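GDSL-like protein (PDB 6HFZ) is a two-domain esterase that removes acetyl groups from acetylated beta-mannans. Local coordinates at residues 83-88 with 332-337. Sequence-based numbering, arbitrary orientation.
Sequences TSQFGV and LDTILE
Gln85 reaches from the start of helix 84-96, in the SGNH-hydrolase domain, to Leu332 and Thr334 on strand 329-336 of the antiparallel beta-sheet domain, a worked example of one long polar side chain bridging a domain interface. With CG anti to the backbone N (chi1 -175°) and the chain extended beyond it, the side chain bridges much of the gap between the segment axes, 10.1 Å apart at closest approach and nearly at right angles. The tight part lies here: Leu332 CD2 sits directly over the amide face, 3.4 Å from Gln85 CD. OE1 accepts from His116 NE2 of helix 115-129 and NE2 binds Thr334, so bonds at both ends would resist rotation of the buried group. Cutting Gln85 back to an alanine would probably deprive Thr334 OG1 and His116 NE2 of their shared partner and open a gap beneath the leucine methyl. Between the two segments the contact is looser at Phe86, whose CB merely meets Leu332 CD1 at 3.9 Å; its ring leads away, packing on Gln292 and meeting Arg90. On the strand, Leu332 and Thr334 remain partly exposed. The bond from Gln85 NE2 to Thr334 OG1 measures 2.9 Å, nearly straight at 170° and only 2° out of the amide plane.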
loop_
_atom_site.group_PDB
_atom_site.type_symbol
_atom_site.label_atom_id
_atom_site.label_comp_id
_atom_site.label_asym_id
_atom_site.label_seq_id
_atom_site.Cartn_x
_atom_site.Cartn_y
_atom_site.Cartn_z
ATOM N N THR A 83 -2.788 -2.409 1.877
ATOM C CA THR A 83 -3.303 -2.387 0.493
ATOM C C THR A 83 -3.213 -0.988 -0.082
ATOM O O THR A 83 -2.870 -0.019 0.644
ATOM C CB THR A 83 -4.782 -2.840 0.487
ATOM O OG1 THR A 83 -5.601 -1.864 1.139
ATOM C CG2 THR A 83 -4.966 -4.180 1.164
ATOM N N SER A 84 -3.677 -0.841 -1.333
ATOM C CA SER A 84 -3.757 0.442 -1.998
ATOM C C SER A 84 -4.809 1.325 -1.322
ATOM O O SER A 84 -4.749 2.545 -1.467
ATOM C CB SER A 84 -4.050 0.289 -3.467
ATOM O OG SER A 84 -5.339 -0.272 -3.688
ATOM N N GLN A 85 -5.761 0.721 -0.588
ATOM C CA GLN A 85 -6.769 1.533 0.170
ATOM C C GLN A 85 -6.052 2.316 1.290
ATOM O O GLN A 85 -6.304 3.506 1.465
ATOM C CB GLN A 85 -7.917 0.647 0.657
ATOM C CG GLN A 85 -9.049 1.406 1.337
ATOM C CD GLN A 85 -10.214 0.479 1.577
ATOM O OE1 GLN A 85 -10.133 -0.726 1.336
ATOM N NE2 GLN A 85 -11.322 1.012 2.086
ATOM N N PHE A 86 -5.126 1.678 2.011
ATOM C CA PHE A 86 -4.311 2.453 2.971
ATOM C C PHE A 86 -3.350 3.381 2.213
ATOM O O PHE A 86 -3.155 4.542 2.584
ATOM C CB PHE A 86 -3.627 1.523 3.945
ATOM C CG PHE A 86 -2.819 2.195 5.033
ATOM C CD1 PHE A 86 -3.173 3.436 5.547
ATOM C CD2 PHE A 86 -1.739 1.546 5.592
ATOM C CE1 PHE A 86 -2.440 4.032 6.565
ATOM C CE2 PHE A 86 -1.015 2.139 6.620
ATOM C CZ PHE A 86 -1.371 3.381 7.102
ATOM N N GLY A 87 -2.786 2.883 1.094
ATOM C CA GLY A 87 -1.847 3.690 0.289
ATOM C C GLY A 87 -2.363 5.074 -0.105
ATOM O O GLY A 87 -1.629 6.080 0.010
ATOM N N VAL A 88 -3.577 5.145 -0.617
ATOM C CA VAL A 88 -4.128 6.451 -1.052
ATOM C C VAL A 88 -4.322 7.391 0.148
ATOM O O VAL A 88 -4.074 8.615 0.010
ATOM C CB VAL A 88 -5.399 6.311 -1.930
ATOM C CG1 VAL A 88 -6.516 5.690 -1.136
ATOM C CG2 VAL A 88 -5.819 7.634 -2.561
ATOM N N LEU A 332 -7.825 -3.147 7.888
ATOM C CA LEU A 332 -8.632 -2.037 7.355
ATOM C C LEU A 332 -9.931 -2.626 6.811
ATOM O O LEU A 332 -9.885 -3.381 5.826
ATOM C CB LEU A 332 -7.848 -1.300 6.276
ATOM C CG LEU A 332 -8.406 0.045 5.808
ATOM C CD1 LEU A 332 -7.326 0.867 5.130
ATOM C CD2 LEU A 332 -9.609 -0.112 4.896
ATOM N N ASP A 333 -11.051 -2.278 7.434
ATOM C CA ASP A 333 -12.352 -2.811 7.053
ATOM C C ASP A 333 -13.175 -1.692 6.455
ATOM O O ASP A 333 -13.302 -0.580 7.055
ATOM C CB ASP A 333 -13.106 -3.438 8.224
ATOM C CG ASP A 333 -12.580 -4.734 8.807
ATOM O OD1 ASP A 333 -11.900 -5.493 8.094
ATOM O OD2 ASP A 333 -12.949 -5.025 9.978
ATOM N N THR A 334 -13.785 -1.959 5.295
ATOM C CA THR A 334 -14.645 -0.949 4.683
ATOM C C THR A 334 -16.038 -1.079 5.300
ATOM O O THR A 334 -16.586 -2.185 5.275
ATOM C CB THR A 334 -14.708 -1.057 3.149
ATOM O OG1 THR A 334 -13.394 -0.909 2.607
ATOM C CG2 THR A 334 -15.599 0.013 2.545
ATOM N N ILE A 335 -16.557 0.004 5.892
ATOM C CA ILE A 335 -17.820 -0.047 6.689
ATOM C C ILE A 335 -18.994 0.487 5.868
ATOM O O ILE A 335 -20.092 -0.087 5.942
ATOM C CB ILE A 335 -17.667 0.700 8.034
ATOM C CG1 ILE A 335 -16.489 0.183 8.858
ATOM C CG2 ILE A 335 -18.945 0.627 8.838
ATOM C CD1 ILE A 335 -16.458 -1.307 9.011
ATOM N N LEU A 336 -18.782 1.615 5.184
ATOM C CA LEU A 336 -19.735 2.272 4.298
ATOM C C LEU A 336 -19.041 2.463 2.954
ATOM O O LEU A 336 -17.940 3.014 2.933
ATOM C CB LEU A 336 -20.125 3.653 4.837
ATOM C CG LEU A 336 -21.161 4.414 4.001
ATOM C CD1 LEU A 336 -22.492 3.650 3.977
ATOM C CD2 LEU A 336 -21.361 5.829 4.504
ATOM N N GLU A 337 -19.708 2.074 1.862
ATOM C CA GLU A 337 -19.180 2.346 0.535
ATOM C C GLU A 337 -20.288 2.895 -0.388
ATOM O O GLU A 337 -21.390 2.340 -0.460
ATOM C CB GLU A 337 -18.561 1.084 -0.057
ATOM C CG GLU A 337 -17.860 1.356 -1.378
ATOM C CD GLU A 337 -17.007 0.218 -1.910
ATOM O OE1 GLU A 337 -17.557 -0.870 -2.179
ATOM O OE2 GLU A 337 -15.796 0.445 -2.088
#